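Local coordinates for protein aldose-aldose oxidoreductase (Caulobacter crescentus, PDB 5A04) that probably oxidises one aldose while reducing another, using a tightly held NADP(H) that is recycled on the enzyme, at residues 74-79 with 298-303; 101-106 with 294-299; 182-187 with 326-331; 209-212 with 217-220. One frame throughout, in Å; residues are numbered along the deposited sequence.

Contact 1: residues 74-79 with 298-303; sequences VDIVYV and DHLSEC
I76 and L300 reach for each other tip to tip, one from a central strand of the Rossmann sheet, the other from helix 292-306. On the strand side both branches of the isoleucine are used. Its CG2 lies 3.7 Å from L300 CD2, while CD1, at the end of the longer branch, comes within 4.0 Å of L300 CG. L300 carries CG anti to its backbone N (chi1 179°), which sends the isobutyl group out from the helix and brings CD2 against both isoleucine branches. S301, one residue on, meets the same isoleucine from its flank: its OG is 3.7 Å from I76 CD1, a contact of a methyl with a hydroxyl that has polar business elsewhere, since S301 OG is hydrogen-bonded to S32. The small patch continues past the segments, for Y9 on strand 7-12 touches I76, L300 and S301, and M101 on strand 99-102 also packs on L300. All three touching residues are buried. The chemistry is therefore that of a hydrophobic seam, resting on buried methyl contacts between helix and sheet, and the S301 hydroxyl beside it is satisfied by S32.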
# COMPACT_ATOMS: atom_id res chain seq x y z
N VAL A 74 -26.88 34.63 10.25
CA VAL A 74 -26.29 33.49 9.54
C VAL A 74 -25.42 33.99 8.39
O VAL A 74 -25.90 34.63 7.46
CB VAL A 74 -27.37 32.54 9.00
CG1 VAL A 74 -26.72 31.42 8.16
CG2 VAL A 74 -28.19 31.97 10.16
N ASP A 75 -24.12 33.70 8.49
CA ASP A 75 -23.18 34.03 7.43
C ASP A 75 -22.85 32.82 6.55
O ASP A 75 -22.60 32.96 5.36
CB ASP A 75 -21.89 34.58 8.03
CG ASP A 75 -22.13 35.84 8.82
OD1 ASP A 75 -22.33 36.90 8.18
OD2 ASP A 75 -22.12 35.77 10.07
N ILE A 76 -22.85 31.64 7.17
CA ILE A 76 -22.37 30.41 6.53
C ILE A 76 -23.37 29.30 6.75
O ILE A 76 -23.90 29.16 7.85
CB ILE A 76 -21.00 29.96 7.12
CG1 ILE A 76 -19.93 31.02 6.90
CG2 ILE A 76 -20.58 28.62 6.51
CD1 ILE A 76 -18.74 30.91 7.88
N VAL A 77 -23.62 28.50 5.72
CA VAL A 77 -24.37 27.26 5.87
C VAL A 77 -23.40 26.08 5.71
O VAL A 77 -22.64 26.02 4.73
CB VAL A 77 -25.50 27.14 4.83
CG1 VAL A 77 -26.20 25.79 4.96
CG2 VAL A 77 -26.50 28.30 4.98
N TYR A 78 -23.43 25.16 6.66
CA TYR A 78 -22.58 23.98 6.62
C TYR A 78 -23.48 22.80 6.28
O TYR A 78 -24.32 22.39 7.08
CB TYR A 78 -21.86 23.81 7.97
CG TYR A 78 -20.74 22.78 8.04
CD1 TYR A 78 -20.53 21.85 7.02
CD2 TYR A 78 -19.89 22.74 9.15
CE1 TYR A 78 -19.51 20.91 7.11
CE2 TYR A 78 -18.87 21.81 9.25
CZ TYR A 78 -18.68 20.90 8.23
OH TYR A 78 -17.67 19.97 8.32
N VAL A 79 -23.33 22.29 5.06
CA VAL A 79 -24.14 21.19 4.56
C VAL A 79 -23.53 19.84 4.93
O VAL A 79 -22.44 19.49 4.47
CB VAL A 79 -24.29 21.29 3.04
CG1 VAL A 79 -25.09 20.10 2.51
CG2 VAL A 79 -24.95 22.63 2.66
N ASP A 298 -13.05 27.78 11.69
CA ASP A 298 -12.48 29.11 11.74
C ASP A 298 -11.80 29.50 10.43
O ASP A 298 -11.75 30.68 10.10
CB ASP A 298 -11.48 29.25 12.89
CG ASP A 298 -12.14 29.64 14.21
OD1 ASP A 298 -13.33 30.04 14.23
OD2 ASP A 298 -11.45 29.56 15.25
N HIS A 299 -11.29 28.53 9.68
CA HIS A 299 -10.62 28.86 8.43
C HIS A 299 -11.57 29.57 7.47
O HIS A 299 -11.21 30.59 6.88
CB HIS A 299 -10.04 27.61 7.74
CG HIS A 299 -9.26 27.92 6.50
ND1 HIS A 299 -8.07 28.61 6.52
CD2 HIS A 299 -9.51 27.63 5.19
CE1 HIS A 299 -7.60 28.73 5.29
NE2 HIS A 299 -8.46 28.15 4.46
N LEU A 300 -12.78 29.04 7.31
CA LEU A 300 -13.72 29.65 6.38
C LEU A 300 -14.09 31.05 6.87
O LEU A 300 -14.08 32.00 6.10
CB LEU A 300 -14.98 28.79 6.22
CG LEU A 300 -16.05 29.37 5.28
CD1 LEU A 300 -15.44 29.76 3.93
CD2 LEU A 300 -17.18 28.36 5.09
N SER A 301 -14.37 31.16 8.16
CA SER A 301 -14.70 32.45 8.76
C SER A 301 -13.60 33.48 8.54
O SER A 301 -13.86 34.62 8.15
CB SER A 301 -14.97 32.28 10.26
OG SER A 301 -16.10 31.46 10.47
N GLU A 302 -12.36 33.07 8.78
CA GLU A 302 -11.22 33.97 8.60
C GLU A 302 -11.05 34.36 7.13
O GLU A 302 -10.73 35.50 6.83
CB GLU A 302 -9.94 33.34 9.14
CG GLU A 302 -9.96 33.14 10.66
CD GLU A 302 -8.85 32.21 11.15
OE1 GLU A 302 -7.91 31.92 10.38
OE2 GLU A 302 -8.93 31.76 12.31
N CYS A 303 -11.28 33.41 6.21
CA CYS A 303 -11.23 33.74 4.79
C CYS A 303 -12.26 34.82 4.43
O CYS A 303 -11.95 35.75 3.68
CB CYS A 303 -11.47 32.50 3.92
SG CYS A 303 -10.05 31.40 3.85

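Contact 2: residues 101-106 with 294-299; sequences MCEKPM and SAQLDH. With NDP (NADPH dihydro-nicotinamide-adenine-dinucleotide phosphate), chain G; BGC (beta-D-glucopyranose), chain H.
The methyl of M101 comes up against Q296 and does most of the touching. Its chain starts anti to the backbone N and then bends twice (chi2 87°, chi3 75°), which carries CE to 3.5 Å from the Q296 backbone O; M101 SD lies 3.9 Å from NE2 of the Q296 amide. Beside this packing of a thioether on a carbonyl and an amide runs a polar link. A water lies 2.8 Å from both E103 OE2 and Q296 OE1 and connects them, and Y78 OH bonds both E103 OE2 and Q296 NE2. OE2 is thus held by Y78 from the sheet and, through the water, by Q296 from the helix, while OE1 serves the cofactor: the nicotinamide N7N of NADPH donates to E103 OE1 at 2.9 Å in a nearly straight bond (174°). The backbone N of K104 meets the same OE1 from above the carboxylate plane.

Next along, the K104 backbone O takes the ribose hydroxyl O2D of NADPH at 2.8 Å. K104 NZ reaches past it to glucose O1 at 2.6 Å, and also bonds NADPH O2D and the backbone O of D185. P105 follows a cis peptide bond, as in the EKP motif of this oxidoreductase family. The segment 101-106 leaves the Rossmann sheet at strand 99-102, with helix 292-306 beside M101 and E103, helix 110-123 packed on C102 and M106, and helix 182-198 against K104 and P105.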
# COMPACT_ATOMS: atom_id res chain seq x y z
N MET A 101 -19.92 25.92 3.66
CA MET A 101 -19.04 24.81 3.96
C MET A 101 -19.79 23.55 3.56
O MET A 101 -20.92 23.33 4.00
CB MET A 101 -18.68 24.78 5.46
CG MET A 101 -17.74 23.66 5.83
SD MET A 101 -16.01 24.11 5.63
CE MET A 101 -15.79 25.17 7.06
N CYS A 102 -19.19 22.73 2.71
CA CYS A 102 -19.85 21.51 2.25
C CYS A 102 -19.00 20.29 2.60
O CYS A 102 -17.80 20.29 2.36
CB CYS A 102 -20.10 21.57 0.74
SG CYS A 102 -21.06 20.15 0.15
N GLU A 103 -19.61 19.26 3.17
CA GLU A 103 -18.85 18.07 3.51
C GLU A 103 -18.35 17.34 2.26
O GLU A 103 -18.88 17.52 1.17
CB GLU A 103 -19.68 17.11 4.37
CG GLU A 103 -19.31 17.21 5.85
CD GLU A 103 -17.82 17.17 6.05
OE1 GLU A 103 -17.18 16.24 5.50
OE2 GLU A 103 -17.27 18.07 6.71
N LYS A 104 -17.31 16.53 2.43
CA LYS A 104 -16.87 15.62 1.39
C LYS A 104 -17.76 14.39 1.34
O LYS A 104 -18.48 14.11 2.30
CB LYS A 104 -15.40 15.19 1.61
CG LYS A 104 -14.97 14.92 3.07
CD LYS A 104 -15.74 13.79 3.77
CE LYS A 104 -15.61 12.44 3.07
NZ LYS A 104 -16.44 11.40 3.76
N PRO A 105 -17.78 13.68 0.20
CA PRO A 105 -17.26 14.12 -1.09
C PRO A 105 -18.12 15.29 -1.56
O PRO A 105 -19.29 15.35 -1.17
CB PRO A 105 -17.43 12.87 -1.97
CG PRO A 105 -18.65 12.20 -1.39
CD PRO A 105 -18.46 12.37 0.11
N MET A 106 -17.56 16.21 -2.33
CA MET A 106 -18.29 17.43 -2.69
C MET A 106 -19.66 17.16 -3.32
O MET A 106 -20.66 17.74 -2.88
CB MET A 106 -17.43 18.25 -3.64
CG MET A 106 -18.09 19.56 -4.10
SD MET A 106 -16.82 20.47 -4.98
CE MET A 106 -17.68 22.01 -5.29
N SER A 294 -12.47 22.67 14.92
CA SER A 294 -12.57 24.11 15.18
C SER A 294 -11.70 24.90 14.22
O SER A 294 -12.09 26.00 13.79
CB SER A 294 -12.14 24.41 16.62
OG SER A 294 -12.89 23.60 17.52
N ALA A 295 -10.53 24.37 13.90
CA ALA A 295 -9.65 25.02 12.92
C ALA A 295 -10.30 25.09 11.53
O ALA A 295 -10.15 26.08 10.81
CB ALA A 295 -8.32 24.29 12.85
N GLN A 296 -10.99 24.02 11.15
CA GLN A 296 -11.65 23.99 9.84
C GLN A 296 -12.74 25.06 9.80
O GLN A 296 -12.83 25.84 8.84
CB GLN A 296 -12.23 22.60 9.56
CG GLN A 296 -13.00 22.51 8.23
CD GLN A 296 -13.86 21.27 8.15
OE1 GLN A 296 -13.35 20.18 7.91
NE2 GLN A 296 -15.16 21.44 8.32
N LEU A 297 -13.54 25.12 10.86
CA LEU A 297 -14.63 26.09 10.96
C LEU A 297 -14.09 27.51 10.91
O LEU A 297 -14.60 28.36 10.16
CB LEU A 297 -15.45 25.87 12.24
CG LEU A 297 -16.23 24.55 12.35
CD1 LEU A 297 -16.69 24.27 13.77
CD2 LEU A 297 -17.43 24.57 11.41
N ASP A 298 -13.05 27.78 11.69
CA ASP A 298 -12.48 29.11 11.74
C ASP A 298 -11.80 29.50 10.43
O ASP A 298 -11.75 30.68 10.10
CB ASP A 298 -11.48 29.25 12.89
CG ASP A 298 -12.14 29.64 14.21
OD1 ASP A 298 -13.33 30.04 14.23
OD2 ASP A 298 -11.45 29.56 15.25
N HIS A 299 -11.29 28.53 9.68
CA HIS A 299 -10.62 28.86 8.43
C HIS A 299 -11.57 29.57 7.47
O HIS A 299 -11.21 30.59 6.88
CB HIS A 299 -10.04 27.61 7.74
CG HIS A 299 -9.26 27.92 6.50
ND1 HIS A 299 -8.07 28.61 6.52
CD2 HIS A 299 -9.51 27.63 5.19
CE1 HIS A 299 -7.60 28.73 5.29
NE2 HIS A 299 -8.46 28.15 4.46
PA NDP G . -26.00 10.68 9.00
O1A NDP G . -26.85 9.71 8.27
O2A NDP G . -25.51 10.34 10.37
O5B NDP G . -26.75 12.15 9.08
C5B NDP G . -27.22 12.49 7.81
C4B NDP G . -28.29 13.57 8.07
O4B NDP G . -28.64 14.23 6.85
C3B NDP G . -29.57 12.91 8.62
O3B NDP G . -29.52 12.77 10.00
C2B NDP G . -30.61 14.00 8.29
O2B NDP G . -30.58 14.99 9.14
C1B NDP G . -30.00 14.59 6.94
N9A NDP G . -30.72 14.11 5.76
C8A NDP G . -31.40 14.88 4.82
N7A NDP G . -31.99 14.15 3.85
C5A NDP G . -31.67 12.83 4.18
C6A NDP G . -31.98 11.60 3.56
N6A NDP G . -32.73 11.58 2.41
N1A NDP G . -31.54 10.41 4.07
C2A NDP G . -30.79 10.52 5.23
N3A NDP G . -30.41 11.60 5.92
C4A NDP G . -30.88 12.77 5.37
O3 NDP G . -24.72 10.82 7.94
PN NDP G . -23.33 11.41 8.55
O1N NDP G . -23.52 12.64 9.35
O2N NDP G . -22.33 10.33 8.87
O5D NDP G . -22.63 11.99 7.05
C5D NDP G . -23.30 13.09 6.51
C4D NDP G . -22.29 13.83 5.58
O4D NDP G . -21.09 14.14 6.35
C3D NDP G . -21.81 12.90 4.40
O3D NDP G . -21.58 13.69 3.22
C2D NDP G . -20.49 12.35 4.90
O2D NDP G . -19.58 12.09 3.84
C1D NDP G . -19.96 13.57 5.72
N1N NDP G . -19.08 13.12 6.80
C2N NDP G . -17.82 13.68 6.94
C3N NDP G . -17.02 13.26 7.97
C7N NDP G . -15.68 13.84 8.12
O7N NDP G . -14.85 13.39 8.93
N7N NDP G . -15.33 14.94 7.34
C4N NDP G . -17.44 12.23 8.95
C5N NDP G . -18.78 11.68 8.69
C6N NDP G . -19.53 12.12 7.68
P2B NDP G . -32.09 15.67 9.63
O1X NDP G . -32.70 15.98 8.28
O2X NDP G . -32.66 14.49 10.37
O3X NDP G . -31.65 16.86 10.47
C2 BGC H . -16.62 9.18 6.56
C3 BGC H . -17.05 8.26 7.71
C4 BGC H . -15.85 7.70 8.40
C5 BGC H . -14.87 8.79 8.79
C6 BGC H . -13.55 8.14 9.29
C1 BGC H . -15.74 10.19 7.15
O1 BGC H . -15.40 11.17 6.16
O2 BGC H . -17.78 9.76 5.97
O3 BGC H . -17.85 7.23 7.15
O4 BGC H . -16.26 6.98 9.55
O5 BGC H . -14.55 9.60 7.69
O6 BGC H . -12.68 9.13 9.85
O HOH W 1 -14.98 17.92 8.24

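Contact 3: residues 182-187 with 326-331; sequences SLMDIG and AIYRAA. With BGC (beta-D-glucopyranose), chain H.
L183 packs closely on both residues that helix 326-331 offers. Its CD2 sits over one face of the Y328 ring, 4.0 Å from the centroid and 14° off the ring normal, a CH-pi contact; the same methyl lies 3.6 Å from I327 CG2, so one carbon fills the angle between the isoleucine and the aromatic ring. CG of L183 is anti to its backbone N (chi1 -179°), and this directs the isobutyl group across to the other helix. Further back along the leucine, CB touches Y328 OH at 3.6 Å. The apolar side of this cluster is continued by I225 and F227 of strand 224-230, which pack on both L183 and I327.

The two helices, 182-198 and 314-333, lie against the large mixed beta-sheet of the C-terminal alpha/beta domain. Their segments 182-187 and 326-331 run closer to antiparallel than to parallel, at 132°, and the axes of these segments come no nearer than 12.0 Å, a wide spacing that the Y328 ring and the L183 and I327 branches fill.

Toward M184 the packing thins. Its chain crosses the tyrosine at about a right angle, with CG 3.6 Å from Y328 OH as its one close approach. Y328 is partly exposed, unlike the three buried residues it is grouped with, and its hydroxyl is bonded to E222, whose OE2 also accepts the backbone N of L183. On the far flank of the first helix, where the turn widens to a pi-type one, D185 grips glucose instead: BGC O2 donates to D185 OD1 at 2.7 Å, and BGC O3 to D185 OD2 at 2.8 Å, while OD1 is also paired with R172 in a salt bridge.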
# COMPACT_ATOMS: atom_id res chain seq x y z
N SER A 182 -17.35 2.79 -1.27
CA SER A 182 -16.23 3.18 -0.39
C SER A 182 -15.40 4.35 -0.91
O SER A 182 -14.94 5.18 -0.13
CB SER A 182 -15.31 1.98 -0.14
OG SER A 182 -14.52 1.68 -1.29
N LEU A 183 -15.21 4.45 -2.22
CA LEU A 183 -14.39 5.52 -2.76
C LEU A 183 -14.99 6.89 -2.46
O LEU A 183 -14.26 7.85 -2.21
CB LEU A 183 -14.21 5.36 -4.27
CG LEU A 183 -13.33 6.40 -4.97
CD1 LEU A 183 -11.95 6.50 -4.29
CD2 LEU A 183 -13.18 6.05 -6.46
N MET A 184 -16.31 6.98 -2.52
CA MET A 184 -16.97 8.26 -2.29
C MET A 184 -16.84 8.65 -0.82
O MET A 184 -16.66 9.83 -0.50
CB MET A 184 -18.45 8.18 -2.72
CG MET A 184 -18.64 8.16 -4.23
SD MET A 184 -18.04 9.67 -5.01
CE MET A 184 -19.35 10.79 -4.58
N ASP A 185 -16.83 7.66 0.07
CA ASP A 185 -16.93 7.95 1.50
C ASP A 185 -15.60 8.02 2.24
O ASP A 185 -15.39 8.92 3.06
CB ASP A 185 -17.79 6.90 2.19
CG ASP A 185 -18.01 7.21 3.65
OD1 ASP A 185 -18.73 8.19 3.94
OD2 ASP A 185 -17.44 6.49 4.51
N ILE A 186 -14.75 7.03 2.00
CA ILE A 186 -13.57 6.87 2.83
C ILE A 186 -12.32 6.79 1.95
O ILE A 186 -11.25 7.31 2.31
CB ILE A 186 -13.73 5.61 3.76
CG1 ILE A 186 -12.51 5.43 4.63
CG2 ILE A 186 -14.07 4.35 2.97
CD1 ILE A 186 -12.27 6.61 5.54
N GLY A 187 -12.45 6.18 0.78
CA GLY A 187 -11.33 6.12 -0.15
C GLY A 187 -10.88 7.49 -0.62
O GLY A 187 -9.71 7.70 -0.95
N ALA A 326 -12.27 9.02 -12.94
CA ALA A 326 -11.26 8.25 -13.67
C ALA A 326 -10.96 6.91 -13.02
O ALA A 326 -10.70 5.92 -13.72
CB ALA A 326 -9.97 9.06 -13.82
N ILE A 327 -10.97 6.87 -11.68
CA ILE A 327 -10.77 5.61 -10.95
C ILE A 327 -11.90 4.62 -11.29
O ILE A 327 -11.65 3.46 -11.60
CB ILE A 327 -10.70 5.84 -9.42
CG1 ILE A 327 -9.44 6.64 -9.07
CG2 ILE A 327 -10.74 4.49 -8.66
CD1 ILE A 327 -9.51 7.34 -7.69
N TYR A 328 -13.14 5.09 -11.24
CA TYR A 328 -14.25 4.21 -11.56
C TYR A 328 -14.14 3.72 -13.01
O TYR A 328 -14.40 2.55 -13.30
CB TYR A 328 -15.58 4.94 -11.32
CG TYR A 328 -16.02 5.00 -9.86
CD1 TYR A 328 -15.97 3.88 -9.04
CD2 TYR A 328 -16.55 6.17 -9.34
CE1 TYR A 328 -16.41 3.94 -7.72
CE2 TYR A 328 -16.98 6.24 -8.03
CZ TYR A 328 -16.92 5.12 -7.22
OH TYR A 328 -17.38 5.21 -5.93
N ARG A 329 -13.72 4.61 -13.91
CA ARG A 329 -13.61 4.24 -15.32
C ARG A 329 -12.47 3.24 -15.53
O ARG A 329 -12.62 2.28 -16.29
CB ARG A 329 -13.39 5.47 -16.19
CG ARG A 329 -13.23 5.14 -17.68
CD ARG A 329 -13.29 6.41 -18.51
NE ARG A 329 -14.49 7.19 -18.19
CZ ARG A 329 -15.68 7.07 -18.80
NH1 ARG A 329 -15.83 6.20 -19.79
NH2 ARG A 329 -16.70 7.83 -18.43
N ALA A 330 -11.36 3.45 -14.83
CA ALA A 330 -10.21 2.55 -14.97
C ALA A 330 -10.55 1.14 -14.53
O ALA A 330 -10.10 0.18 -15.15
CB ALA A 330 -9.01 3.09 -14.16
N ALA A 331 -11.33 1.02 -13.46
CA ALA A 331 -11.75 -0.30 -12.98
C ALA A 331 -12.77 -0.94 -13.91
O ALA A 331 -12.75 -2.15 -14.15
CB ALA A 331 -12.31 -0.20 -11.56
C2 BGC H . -16.62 9.18 6.56
C3 BGC H . -17.05 8.26 7.71
C4 BGC H . -15.85 7.70 8.40
C5 BGC H . -14.87 8.79 8.79
C6 BGC H . -13.55 8.14 9.29
C1 BGC H . -15.74 10.19 7.15
O1 BGC H . -15.40 11.17 6.16
O2 BGC H . -17.78 9.76 5.97
O3 BGC H . -17.85 7.23 7.15
O4 BGC H . -16.26 6.98 9.55
O5 BGC H . -14.55 9.60 7.69
O6 BGC H . -12.68 9.13 9.85

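Contact 4: residues 209-212 with 217-220; sequences ESTD and RFGE
T211 and F218 meet across the loop that joins two antiparallel neighbours of the mixed sheet, strands 204-210 and 224-230, in the C-terminal alpha/beta domain. Both segments belong to this long connection: 209-212 is the end of the first strand and the residues just beyond it, and 217-220 is a stretch without regular structure on the way back.

The apolar contact is small. The side chains of T211 and F218 cross obliquely, and the threonine methyl CG2 touches F218 CB at 3.5 Å and lies 4.0 Å from the ring atom CG. Having CG2 anti to the backbone N and OG1 beside it (chi1 -57°) turns the methyl toward the phenylalanine and leaves the hydroxyl for polar partners. The ring also has R217 CB above the centre of one face, 3.8 Å from its plane, a neighbour in sequence that covers it from within the same segment.

Carbonyl contacts come next. D212 O is near the plane of the F218 ring, at its edge, 4.1 Å from CD2, and it is 3.9 Å from F218 CB.

Hydrogen bonds and salt bridges tie the loop to itself. D212 OD1 is bonded to S214, and R217 NH2 forms a salt bridge with D215. R213 joins the two segments, pairing with E209 OE2 and bonding F218 O. At the strand end S210 faces the second subunit, where its OG is bonded to G234 O of that other chain. Back on the threonine, the hydroxyl is also bonded to the backbone N of D223. T211 OG1 donates to E209 OE2 at 2.7 Å, reaching that oxygen on its anti side, 15° out of the carboxylate plane.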
# COMPACT_ATOMS: atom_id res chain seq x y z
N GLU A 209 -11.47 -3.23 -8.81
CA GLU A 209 -12.60 -3.31 -7.89
C GLU A 209 -12.83 -4.74 -7.44
O GLU A 209 -12.65 -5.69 -8.21
CB GLU A 209 -13.88 -2.76 -8.54
CG GLU A 209 -15.04 -2.64 -7.55
CD GLU A 209 -16.40 -2.84 -8.17
OE1 GLU A 209 -16.64 -2.32 -9.30
OE2 GLU A 209 -17.24 -3.51 -7.51
N SER A 210 -13.21 -4.91 -6.18
CA SER A 210 -13.59 -6.23 -5.69
C SER A 210 -14.76 -6.11 -4.74
O SER A 210 -14.63 -5.59 -3.62
CB SER A 210 -12.41 -6.91 -5.01
OG SER A 210 -12.74 -8.24 -4.64
N THR A 211 -15.91 -6.59 -5.19
CA THR A 211 -17.12 -6.50 -4.39
C THR A 211 -17.89 -7.81 -4.47
O THR A 211 -18.18 -8.31 -5.56
CB THR A 211 -18.03 -5.34 -4.88
OG1 THR A 211 -17.30 -4.11 -4.83
CG2 THR A 211 -19.27 -5.21 -4.00
N ASP A 212 -18.23 -8.36 -3.31
CA ASP A 212 -19.05 -9.56 -3.25
C ASP A 212 -20.53 -9.16 -3.28
O ASP A 212 -21.07 -8.65 -2.30
CB ASP A 212 -18.72 -10.38 -2.00
CG ASP A 212 -19.50 -11.69 -1.92
OD1 ASP A 212 -20.41 -11.92 -2.75
OD2 ASP A 212 -19.19 -12.48 -1.01
N ARG A 217 -24.80 -5.93 2.01
CA ARG A 217 -24.39 -4.53 2.05
C ARG A 217 -24.14 -3.95 0.66
O ARG A 217 -24.20 -2.74 0.46
CB ARG A 217 -23.11 -4.37 2.87
CG ARG A 217 -23.26 -4.62 4.35
CD ARG A 217 -21.89 -4.58 5.03
NE ARG A 217 -21.06 -5.72 4.66
CZ ARG A 217 -19.77 -5.87 4.97
NH1 ARG A 217 -19.13 -4.94 5.68
NH2 ARG A 217 -19.11 -6.96 4.58
N PHE A 218 -23.83 -4.82 -0.30
CA PHE A 218 -23.19 -4.35 -1.53
C PHE A 218 -23.98 -4.69 -2.80
O PHE A 218 -23.39 -5.07 -3.81
CB PHE A 218 -21.77 -4.92 -1.62
CG PHE A 218 -20.89 -4.55 -0.44
CD1 PHE A 218 -20.73 -3.24 -0.05
CD2 PHE A 218 -20.23 -5.55 0.28
CE1 PHE A 218 -19.92 -2.90 1.04
CE2 PHE A 218 -19.43 -5.23 1.37
CZ PHE A 218 -19.26 -3.91 1.75
N GLY A 219 -25.29 -4.52 -2.76
CA GLY A 219 -26.11 -4.72 -3.93
C GLY A 219 -26.00 -3.55 -4.90
O GLY A 219 -26.24 -3.71 -6.10
N GLU A 220 -25.63 -2.38 -4.39
CA GLU A 220 -25.68 -1.17 -5.22
C GLU A 220 -24.35 -0.45 -5.41
O GLU A 220 -24.12 0.14 -6.46
CB GLU A 220 -26.70 -0.18 -4.65
CG GLU A 220 -28.10 -0.76 -4.55
CD GLU A 220 -29.17 0.30 -4.42
OE1 GLU A 220 -28.83 1.51 -4.40
OE2 GLU A 220 -30.35 -0.08 -4.35

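How the contacts relate
Contacts 1 and 2 have centres about 8 Å apart and share helix 292-306, which lies against the neighbouring strands 76-79 and 99-102 of the parallel Rossmann sheet; this helix, from the C-terminal family region, so joins the two regions. Contact 3, centred about 22 Å from contact 2, belongs to the C-terminal domain, yet both touch the glucose, and segments 101-106 and 182-187 meet directly, so the glucose and NADPH pockets lie at their junction, probably the site of catalysis. Contact 4 is about 13 Å from contact 3 and about 37 Å from contact 1, centre to centre, in the loop beyond strand 204-210 of the mixed sheet. Along the chain, contacts 1 and 2 each alternate with contact 3, while contact 4 is local, falling between the segments of the other three.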